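Local atomic coordinates of chitinase A (Cycas revoluta, PDB entry 4MNK), a protein that probably hydrolyses chitin, as a plant class V chitinase of glycosyl hydrolase family 18 built on a TIM barrel, and is seen here with bound chitin oligosaccharide. Residues V45-P48 with P49-K53; P124-E127 with M128-V132; V314-A317 with K318-L322. All coordinates share one frame; numbering follows the deposited sequence.

From the N terminus, the three contacts follow one another in series; none nests in or crosses another, and each joins segments directly adjacent in sequence. Contact 1 closes a tight turn where the loop after strand 30-36 runs into helix 52-63. Contact 2 forms the first turns of helix 125-149, which links strands 114-119 and 155-161 of the TIM barrel. Contact 3 ends helix 307-319 just ahead of strand 324-328. Two helix starts and one helix end are thus described, all on the outer parts of the fold. Contacts 1 and 3 lie on opposite sides of the chain's centre, their own centres about 37 Å apart.

Contact 1: V45-P48 with P49-K53; sequences VRVP and PGSEK
The guanidinium of Arg46 carries the ring of Pro49 on one face: Pro49 CG sits over the centre of the plane, 3.4 Å from Arg46 CZ, and Pro49 CD lies near Arg46 NE. The two side chains cross at about a right angle. Arg46 NE forms a salt bridge with Glu37, so the group is held both by charge and by the proline ring above it. Arg46 CG lies between the backbone N and the carbonyl carbon (chi1 63°), and the chain then runs extended to NE, which brings the guanidinium face under Pro49 CG. Behind it the backbone makes a type II beta turn from Pro48 to Ser51, leading into helix 52-63. Pro48 O accepts from Ser51 N at 3.0 Å; in one of the serine's two modelled conformers Ser51 OG also donates to Pro48 O, at 2.6 Å, on a lone pair in the carbonyl plane. Gly50 has a positive phi of 102°, at which a side chain would jam against the preceding carbonyl. Its N donates to Glu52 OE1 at 2.8 Å, on the syn side of the carboxylate. A water bridges the other oxygen, giving hydrogen bonds to Val47 O (2.6 Å) and Glu52 OE2 (2.7 Å). Val47 CG2 lies beside Ser51 OG, while the valine also packs on Tyr33, Ile73 and Tyr110. Polar bonds at the Pro48 carbonyl, the Glu52 carboxylate and the water-bridged Val47 carbonyl thus help to hold the turn; the Glu52 charge, engaged by an N-H and a water, is probably stabilised at the start of its helix.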
ATOM      1  N   VAL A  45      -5.272  15.202 -14.108  1.00  9.54           N
ATOM      2  CA  VAL A  45      -4.631  14.712 -12.890  1.00  9.43           C
ATOM      3  C   VAL A  45      -3.539  15.677 -12.430  1.00  9.53           C
ATOM      4  O   VAL A  45      -2.802  16.229 -13.246  1.00  9.83           O
ATOM      5  CB  VAL A  45      -4.076  13.280 -13.103  1.00  9.46           C
ATOM      6  CG1 VAL A  45      -3.332  12.772 -11.874  1.00  9.69           C
ATOM      7  CG2 VAL A  45      -5.210  12.334 -13.443  1.00  9.59           C
ATOM      8  N   ARG A  46      -3.461  15.886 -11.118  1.00  9.48           N
ATOM      9  CA  ARG A  46      -2.553  16.874 -10.537  1.00  9.91           C
ATOM     10  C   ARG A  46      -2.256  16.530  -9.079  1.00 10.28           C
ATOM     11  O   ARG A  46      -3.025  15.820  -8.436  1.00 10.08           O
ATOM     12  CB  ARG A  46      -3.194  18.266 -10.608  1.00 10.00           C
ATOM     13  CG  ARG A  46      -4.477  18.388  -9.798  1.00 10.15           C
ATOM     14  CD  ARG A  46      -5.113  19.751  -9.925  1.00 11.62           C
ATOM     15  NE  ARG A  46      -6.200  19.907  -8.964  1.00 12.82           N
ATOM     16  CZ  ARG A  46      -7.004  20.964  -8.898  1.00 13.98           C
ATOM     17  NH1 ARG A  46      -7.958  21.007  -7.980  1.00 14.67           N
ATOM     18  NH2 ARG A  46      -6.855  21.976  -9.744  1.00 14.76           N
ATOM     19  N   VAL A  47      -1.154  17.045  -8.540  1.00 11.02           N
ATOM     20  CA  VAL A  47      -1.001  17.012  -7.088  1.00 11.86           C
ATOM     21  C   VAL A  47      -1.908  18.100  -6.512  1.00 11.86           C
ATOM     22  O   VAL A  47      -2.200  19.083  -7.207  1.00 11.90           O
ATOM     23  CB  VAL A  47       0.464  17.172  -6.604  1.00 12.18           C
ATOM     24  CG1 VAL A  47       1.291  15.969  -7.017  1.00 12.39           C
ATOM     25  CG2 VAL A  47       1.085  18.463  -7.115  1.00 12.62           C
ATOM     26  N   PRO A  48      -2.392  17.915  -5.270  1.00 12.28           N
ATOM     27  CA  PRO A  48      -3.214  18.957  -4.661  1.00 12.37           C
ATOM     28  C   PRO A  48      -2.560  20.333  -4.829  1.00 12.10           C
ATOM     29  O   PRO A  48      -1.392  20.500  -4.467  1.00 11.83           O
ATOM     30  CB  PRO A  48      -3.252  18.541  -3.191  1.00 12.58           C
ATOM     31  CG  PRO A  48      -3.168  17.049  -3.233  1.00 13.02           C
ATOM     32  CD  PRO A  48      -2.282  16.722  -4.404  1.00 12.50           C
ATOM     33  N   PRO A  49      -3.285  21.305  -5.425  1.00 12.09           N
ATOM     34  CA  PRO A  49      -2.721  22.647  -5.575  1.00 11.72           C
ATOM     35  C   PRO A  49      -2.151  23.172  -4.260  1.00 11.06           C
ATOM     36  O   PRO A  49      -2.756  22.999  -3.201  1.00 10.96           O
ATOM     37  CB  PRO A  49      -3.922  23.472  -6.038  1.00 11.98           C
ATOM     38  CG  PRO A  49      -4.715  22.503  -6.836  1.00 12.54           C
ATOM     39  CD  PRO A  49      -4.596  21.193  -6.094  1.00 12.37           C
ATOM     40  N   GLY A  50      -0.975  23.780  -4.343  1.00 10.38           N
ATOM     41  CA  GLY A  50      -0.240  24.212  -3.160  1.00  9.95           C
ATOM     42  C   GLY A  50       0.899  23.283  -2.775  1.00  9.69           C
ATOM     43  O   GLY A  50       1.782  23.675  -2.016  1.00 10.12           O
ATOM     44  N   SER A  51       0.881  22.058  -3.297  0.50  9.42           N
ATOM     45  CA  SER A  51       1.918  21.077  -2.981  0.50  9.19           C
ATOM     46  C   SER A  51       2.825  20.765  -4.171  0.50  8.94           C
ATOM     47  O   SER A  51       3.506  19.735  -4.182  0.50  8.97           O
ATOM     48  CB  SER A  51       1.290  19.789  -2.449  0.50  9.32           C
ATOM     49  OG  SER A  51       0.613  19.099  -3.481  0.50  9.20           O
ATOM     50  N   GLU A  52       2.835  21.655  -5.162  1.00  8.68           N
ATOM     51  CA  GLU A  52       3.689  21.504  -6.352  1.00  8.50           C
ATOM     52  C   GLU A  52       5.182  21.446  -6.033  1.00  8.12           C
ATOM     53  O   GLU A  52       5.908  20.636  -6.611  1.00  7.70           O
ATOM     54  CB  GLU A  52       3.427  22.626  -7.361  1.00  8.53           C
ATOM     55  CG  GLU A  52       2.139  22.483  -8.163  1.00  9.33           C
ATOM     56  CD  GLU A  52       0.902  23.033  -7.461  1.00  9.32           C
ATOM     57  OE1 GLU A  52       0.994  23.521  -6.311  1.00  9.03           O
ATOM     58  OE2 GLU A  52      -0.178  22.989  -8.089  1.00 11.30           O
ATOM     59  N   LYS A  53       5.637  22.295  -5.113  1.00  7.80           N
ATOM     60  CA  LYS A  53       7.054  22.308  -4.745  1.00  8.14           C
ATOM     61  C   LYS A  53       7.475  21.002  -4.066  1.00  7.79           C
ATOM     62  O   LYS A  53       8.525  20.437  -4.382  1.00  7.55           O
ATOM     63  CB  LYS A  53       7.397  23.522  -3.872  1.00  8.50           C
ATOM     64  CG  LYS A  53       8.897  23.717  -3.624  1.00 10.45           C
ATOM     65  CD  LYS A  53       9.701  23.766  -4.921  1.00 13.04           C
ATOM     66  CE  LYS A  53      11.141  24.188  -4.672  1.00 14.18           C
ATOM     67  NZ  LYS A  53      12.028  23.801  -5.806  1.00 15.07           N
TER
HETATM   68  O   HOH W   1      -1.372  20.797  -9.030  1.00 15.09           O

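Contact 2: P124-E127 with M128-V132; sequences PQLE and MENFV
Leu126 lays CD1 against the amide of Asn130, 3.7 Å from ND2, one helical turn further on. Both belong to the start of helix 125-149, the helix of a beta-alpha-beta unit of the TIM barrel, with cis-proline Pro124 at its N-cap position. Regular i to i+4 backbone bonds begin here with Met128 N to Pro124 O. Asn130 holds its CG anti to the carbonyl carbon and beside the backbone N (chi1 -69°), which brings the amide back over the preceding turn. Its ND2 donates to a water at 2.9 Å, and that water donates in turn to Glu127 OE1 at 2.7 Å, joining two side chains three residues apart. An alanine at Asn130 would remove this amide and is likely to deprive the water of the N-H donor that holds it, breaking the link to Glu127, and to leave the Leu126 methyl with less cover. Phe131 turns inward instead, its ring meeting Tyr119 edge-to-face and packing on Pro122 and Leu117, while Met128 reaches Pro122 and Pro176. On the solvent-facing flank Gln125 and Glu129 cross at about a right angle, with amide and carboxylate planes 67° apart. Gln125 OE1 has its stronger partner in Thr173 OG1, and the glutamine's bend at chi2 leaves its other amide atom facing Glu129: Gln125 NE2 gives Glu129 OE2 only a weak hydrogen bond of 3.4 Å.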
ATOM      1  N   PRO A 124     -18.558  -3.295  -8.500  1.00 10.95           N
ATOM      2  CA  PRO A 124     -18.802  -4.633  -9.055  1.00 10.93           C
ATOM      3  C   PRO A 124     -18.316  -4.807 -10.503  1.00 10.63           C
ATOM      4  O   PRO A 124     -17.460  -4.046 -10.964  1.00 10.36           O
ATOM      5  CB  PRO A 124     -20.324  -4.776  -8.953  1.00 11.21           C
ATOM      6  CG  PRO A 124     -20.829  -3.394  -9.031  1.00 11.57           C
ATOM      7  CD  PRO A 124     -19.815  -2.540  -8.332  1.00 11.21           C
ATOM      8  N   GLN A 125     -18.855  -5.803 -11.207  1.00 10.56           N
ATOM      9  CA  GLN A 125     -18.348  -6.184 -12.530  1.00 10.59           C
ATOM     10  C   GLN A 125     -18.222  -5.016 -13.514  1.00 10.09           C
ATOM     11  O   GLN A 125     -17.211  -4.903 -14.210  1.00 10.03           O
ATOM     12  CB  GLN A 125     -19.184  -7.322 -13.133  1.00 11.05           C
ATOM     13  CG  GLN A 125     -18.660  -7.877 -14.462  1.00 13.01           C
ATOM     14  CD  GLN A 125     -17.234  -8.411 -14.385  1.00 15.20           C
ATOM     15  OE1 GLN A 125     -16.832  -9.019 -13.390  1.00 16.60           O
ATOM     16  NE2 GLN A 125     -16.468  -8.197 -15.448  1.00 16.36           N
ATOM     17  N   LEU A 126     -19.238  -4.154 -13.570  1.00  9.59           N
ATOM     18  CA  LEU A 126     -19.195  -2.981 -14.445  1.00  9.22           C
ATOM     19  C   LEU A 126     -17.959  -2.124 -14.179  1.00  8.89           C
ATOM     20  O   LEU A 126     -17.300  -1.664 -15.114  1.00  8.69           O
ATOM     21  CB  LEU A 126     -20.466  -2.132 -14.305  1.00  9.39           C
ATOM     22  CG  LEU A 126     -20.474  -0.802 -15.075  1.00  9.52           C
ATOM     23  CD1 LEU A 126     -20.334  -1.019 -16.582  1.00  9.54           C
ATOM     24  CD2 LEU A 126     -21.722   0.004 -14.760  1.00  9.85           C
ATOM     25  N   GLU A 127     -17.647  -1.924 -12.904  1.00  8.59           N
ATOM     26  CA  GLU A 127     -16.505  -1.108 -12.520  1.00  8.55           C
ATOM     27  C   GLU A 127     -15.171  -1.748 -12.889  1.00  8.45           C
ATOM     28  O   GLU A 127     -14.242  -1.047 -13.287  1.00  8.31           O
ATOM     29  CB  GLU A 127     -16.569  -0.728 -11.040  1.00  8.57           C
ATOM     30  CG  GLU A 127     -17.785   0.130 -10.681  1.00  9.36           C
ATOM     31  CD  GLU A 127     -17.985   1.320 -11.618  1.00  9.84           C
ATOM     32  OE1 GLU A 127     -16.986   1.917 -12.073  1.00  9.84           O
ATOM     33  OE2 GLU A 127     -19.151   1.668 -11.890  1.00 10.98           O
ATOM     34  N   MET A 128     -15.080  -3.073 -12.783  1.00  8.59           N
ATOM     35  CA  MET A 128     -13.890  -3.781 -13.253  1.00  8.99           C
ATOM     36  C   MET A 128     -13.742  -3.649 -14.770  1.00  9.03           C
ATOM     37  O   MET A 128     -12.654  -3.358 -15.264  1.00  8.95           O
ATOM     38  CB  MET A 128     -13.908  -5.254 -12.836  1.00  9.10           C
ATOM     39  CG  MET A 128     -12.644  -6.034 -13.224  1.00  9.75           C
ATOM     40  SD  MET A 128     -11.122  -5.391 -12.486  1.00 10.79           S
ATOM     41  CE  MET A 128     -11.251  -6.050 -10.826  1.00 12.05           C
ATOM     42  N   GLU A 129     -14.843  -3.844 -15.496  1.00  9.24           N
ATOM     43  CA  GLU A 129     -14.849  -3.729 -16.955  1.00  9.67           C
ATOM     44  C   GLU A 129     -14.365  -2.360 -17.424  1.00  8.95           C
ATOM     45  O   GLU A 129     -13.567  -2.257 -18.359  1.00  8.86           O
ATOM     46  CB  GLU A 129     -16.247  -4.010 -17.511  1.00 10.43           C
ATOM     47  CG  GLU A 129     -16.654  -5.476 -17.464  1.00 13.10           C
ATOM     48  CD  GLU A 129     -18.132  -5.706 -17.744  1.00 16.01           C
ATOM     49  OE1 GLU A 129     -18.878  -4.727 -17.966  1.00 17.80           O
ATOM     50  OE2 GLU A 129     -18.552  -6.883 -17.736  1.00 18.01           O
ATOM     51  N   ASN A 130     -14.843  -1.306 -16.768  1.00  8.38           N
ATOM     52  CA  ASN A 130     -14.451   0.047 -17.142  1.00  7.99           C
ATOM     53  C   ASN A 130     -13.025   0.393 -16.716  1.00  7.61           C
ATOM     54  O   ASN A 130     -12.336   1.151 -17.402  1.00  7.43           O
ATOM     55  CB  ASN A 130     -15.459   1.070 -16.617  1.00  8.09           C
ATOM     56  CG  ASN A 130     -16.809   0.979 -17.318  1.00  8.19           C
ATOM     57  OD1 ASN A 130     -16.953   0.315 -18.350  1.00  9.43           O
ATOM     58  ND2 ASN A 130     -17.804   1.657 -16.763  1.00  8.50           N
ATOM     59  N   PHE A 131     -12.587  -0.169 -15.590  1.00  7.34           N
ATOM     60  CA  PHE A 131     -11.205  -0.012 -15.127  1.00  7.29           C
ATOM     61  C   PHE A 131     -10.237  -0.673 -16.109  1.00  7.31           C
ATOM     62  O   PHE A 131      -9.176  -0.122 -16.400  1.00  7.22           O
ATOM     63  CB  PHE A 131     -11.051  -0.592 -13.716  1.00  7.27           C
ATOM     64  CG  PHE A 131      -9.743  -0.256 -13.035  1.00  7.32           C
ATOM     65  CD1 PHE A 131      -9.087  -1.224 -12.284  1.00  7.86           C
ATOM     66  CD2 PHE A 131      -9.182   1.019 -13.115  1.00  7.04           C
ATOM     67  CE1 PHE A 131      -7.890  -0.937 -11.625  1.00  8.26           C
ATOM     68  CE2 PHE A 131      -7.979   1.313 -12.461  1.00  7.68           C
ATOM     69  CZ  PHE A 131      -7.337   0.330 -11.715  1.00  7.77           C
ATOM     70  N   VAL A 132     -10.622  -1.839 -16.629  1.00  7.44           N
ATOM     71  CA  VAL A 132      -9.877  -2.514 -17.696  1.00  7.75           C
ATOM     72  C   VAL A 132      -9.650  -1.579 -18.894  1.00  7.71           C
ATOM     73  O   VAL A 132      -8.543  -1.517 -19.430  1.00  7.69           O
ATOM     74  CB  VAL A 132     -10.581  -3.837 -18.127  1.00  7.91           C
ATOM     75  CG1 VAL A 132     -10.136  -4.299 -19.516  1.00  8.39           C
ATOM     76  CG2 VAL A 132     -10.341  -4.929 -17.093  1.00  8.51           C
TER
HETATM   77  O   HOH W   2     -17.130   3.161 -14.432  1.00  9.75           O

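Contact 3: V314-A317 with K318-L322; sequences VQYA and KEKRL
Lys320 sets CG over one face of the Tyr316 ring, a CH-pi contact in which Lys320 CG stands 3.7 Å from the ring centroid, 23° off the normal and shifted toward the rim, where it is 3.5 Å from Tyr316 CZ. Tyr316 CG is anti to the backbone N (chi1 167°), which swings the ring along the helix toward this lysine. Bends at chi2 and chi3 lead the lysine chain off the ring to NZ, which forms a salt bridge with Glu222. Tyr316 OH is buried here with no polar partner in the model. One residue further on, Ala317 CB meets Leu322 CD1 at 3.9 Å, an apolar pair brought together by the way the helix ends. That end is a Schellman motif: Arg321 takes a positive phi of 67°, and Leu322 N reaches back to Ala317 O at 2.9 Å. On the outer side Glu319 and Gln315 cross at about a right angle, Glu319 OE2 lying 3.4 Å from Gln315 CG. Gln315 OE1 accepts from a water at 2.6 Å, and Lys318 NZ donates to the same water at 2.8 Å, so the pair is linked through solvent rather than directly. Lys318 NZ also donates to Trp346 O, and its charge makes a cation-pi contact with the Trp346 ring. Further out, the helix is wedged between two others. Tyr316, Lys320 and Leu322 lean on helix 217-227 through Ser218, Ile221 and Leu225, Val314 and Ala317 meet helix 337-346 at Trp346, and Val314 and Leu322 rest on strand 234-247 through Ile238, Leu234 and Leu236.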
ATOM      1  N   VAL A 314       8.978 -11.102   5.168  1.00  7.10           N
ATOM      2  CA  VAL A 314       9.891 -10.859   4.052  1.00  7.52           C
ATOM      3  C   VAL A 314      10.506 -12.170   3.557  1.00  7.68           C
ATOM      4  O   VAL A 314      10.620 -12.390   2.349  1.00  7.97           O
ATOM      5  CB  VAL A 314      10.961  -9.804   4.414  1.00  7.55           C
ATOM      6  CG1 VAL A 314      12.020  -9.685   3.323  1.00  7.79           C
ATOM      7  CG2 VAL A 314      10.297  -8.456   4.651  1.00  8.04           C
ATOM      8  N   GLN A 315      10.867 -13.048   4.491  1.00  7.84           N
ATOM      9  CA  GLN A 315      11.358 -14.374   4.129  1.00  8.25           C
ATOM     10  C   GLN A 315      10.265 -15.178   3.422  1.00  8.33           C
ATOM     11  O   GLN A 315      10.540 -15.874   2.445  1.00  8.12           O
ATOM     12  CB  GLN A 315      11.890 -15.121   5.357  1.00  8.42           C
ATOM     13  CG  GLN A 315      12.630 -16.419   5.028  1.00  9.41           C
ATOM     14  CD  GLN A 315      13.817 -16.220   4.097  1.00 10.60           C
ATOM     15  OE1 GLN A 315      14.507 -15.200   4.149  1.00 11.68           O
ATOM     16  NE2 GLN A 315      14.062 -17.205   3.244  1.00 11.99           N
ATOM     17  N   TYR A 316       9.033 -15.071   3.918  1.00  8.48           N
ATOM     18  CA  TYR A 316       7.873 -15.668   3.252  1.00  8.93           C
ATOM     19  C   TYR A 316       7.775 -15.207   1.794  1.00  8.83           C
ATOM     20  O   TYR A 316       7.605 -16.028   0.892  1.00  8.85           O
ATOM     21  CB  TYR A 316       6.574 -15.353   4.011  1.00  9.04           C
ATOM     22  CG  TYR A 316       5.319 -15.666   3.220  1.00  9.87           C
ATOM     23  CD1 TYR A 316       4.765 -16.946   3.228  1.00 10.66           C
ATOM     24  CD2 TYR A 316       4.694 -14.684   2.447  1.00 10.67           C
ATOM     25  CE1 TYR A 316       3.617 -17.238   2.491  1.00 11.60           C
ATOM     26  CE2 TYR A 316       3.552 -14.968   1.705  1.00 11.76           C
ATOM     27  CZ  TYR A 316       3.021 -16.242   1.736  1.00 12.03           C
ATOM     28  OH  TYR A 316       1.892 -16.513   1.001  1.00 13.49           O
ATOM     29  N   ALA A 317       7.877 -13.897   1.569  1.00  8.91           N
ATOM     30  CA  ALA A 317       7.807 -13.332   0.220  1.00  9.17           C
ATOM     31  C   ALA A 317       8.900 -13.900  -0.677  1.00  9.67           C
ATOM     32  O   ALA A 317       8.656 -14.213  -1.847  1.00  9.16           O
ATOM     33  CB  ALA A 317       7.879 -11.804   0.269  1.00  9.21           C
ATOM     34  N   LYS A 318      10.100 -14.052  -0.122  1.00 10.34           N
ATOM     35  CA  LYS A 318      11.205 -14.650  -0.864  1.00 11.39           C
ATOM     36  C   LYS A 318      10.936 -16.121  -1.192  1.00 11.57           C
ATOM     37  O   LYS A 318      11.150 -16.545  -2.330  1.00 11.60           O
ATOM     38  CB  LYS A 318      12.531 -14.480  -0.115  1.00 11.87           C
ATOM     39  CG  LYS A 318      13.750 -14.565  -1.027  1.00 13.64           C
ATOM     40  CD  LYS A 318      14.968 -13.868  -0.437  1.00 16.18           C
ATOM     41  CE  LYS A 318      15.807 -14.812   0.399  1.00 17.67           C
ATOM     42  NZ  LYS A 318      17.122 -14.204   0.740  1.00 18.49           N
ATOM     43  N   GLU A 319      10.449 -16.876  -0.204  1.00 11.82           N
ATOM     44  CA  GLU A 319      10.078 -18.290  -0.371  1.00 12.34           C
ATOM     45  C   GLU A 319       9.002 -18.470  -1.440  1.00 11.95           C
ATOM     46  O   GLU A 319       9.029 -19.434  -2.208  1.00 11.98           O
ATOM     47  CB  GLU A 319       9.559 -18.876   0.947  1.00 12.89           C
ATOM     48  CG  GLU A 319      10.588 -19.027   2.061  1.00 15.28           C
ATOM     49  CD  GLU A 319       9.952 -19.132   3.449  1.00 17.72           C
ATOM     50  OE1 GLU A 319       8.705 -19.205   3.551  1.00 18.83           O
ATOM     51  OE2 GLU A 319      10.702 -19.138   4.447  1.00 19.17           O
ATOM     52  N   LYS A 320       8.052 -17.537  -1.475  1.00 11.47           N
ATOM     53  CA  LYS A 320       6.962 -17.582  -2.445  1.00 11.19           C
ATOM     54  C   LYS A 320       7.346 -16.997  -3.803  1.00 10.81           C
ATOM     55  O   LYS A 320       6.515 -16.938  -4.713  1.00 10.87           O
ATOM     56  CB  LYS A 320       5.710 -16.891  -1.893  1.00 11.33           C
ATOM     57  CG  LYS A 320       5.018 -17.638  -0.758  1.00 11.90           C
ATOM     58  CD  LYS A 320       4.569 -19.051  -1.148  1.00 12.08           C
ATOM     59  CE  LYS A 320       3.452 -19.034  -2.180  1.00 12.41           C
ATOM     60  NZ  LYS A 320       3.053 -20.409  -2.590  1.00 13.18           N
ATOM     61  N   ARG A 321       8.605 -16.573  -3.930  1.00 10.35           N
ATOM     62  CA  ARG A 321       9.177 -16.075  -5.191  1.00  9.99           C
ATOM     63  C   ARG A 321       8.553 -14.759  -5.663  1.00  9.69           C
ATOM     64  O   ARG A 321       8.510 -14.460  -6.860  1.00  9.96           O
ATOM     65  CB  ARG A 321       9.103 -17.151  -6.284  1.00  9.97           C
ATOM     66  CG  ARG A 321       9.523 -18.531  -5.790  1.00 10.46           C
ATOM     67  CD  ARG A 321       9.297 -19.603  -6.824  1.00 10.46           C
ATOM     68  NE  ARG A 321       7.899 -19.696  -7.236  1.00 10.12           N
ATOM     69  CZ  ARG A 321       7.472 -20.432  -8.257  1.00  9.73           C
ATOM     70  NH1 ARG A 321       6.185 -20.453  -8.571  1.00  9.32           N
ATOM     71  NH2 ARG A 321       8.336 -21.148  -8.964  1.00 10.25           N
ATOM     72  N   LEU A 322       8.090 -13.967  -4.703  1.00  9.25           N
ATOM     73  CA  LEU A 322       7.427 -12.703  -5.007  1.00  8.86           C
ATOM     74  C   LEU A 322       8.428 -11.660  -5.493  1.00  8.57           C
ATOM     75  O   LEU A 322       9.636 -11.809  -5.299  1.00  8.82           O
ATOM     76  CB  LEU A 322       6.644 -12.197  -3.790  1.00  8.83           C
ATOM     77  CG  LEU A 322       5.636 -13.156  -3.142  1.00  8.67           C
ATOM     78  CD1 LEU A 322       4.840 -12.427  -2.080  1.00  8.65           C
ATOM     79  CD2 LEU A 322       4.702 -13.813  -4.160  1.00  8.64           C
TER
HETATM   80  O   HOH W   3      16.919 -14.432   3.487  1.00 18.74           O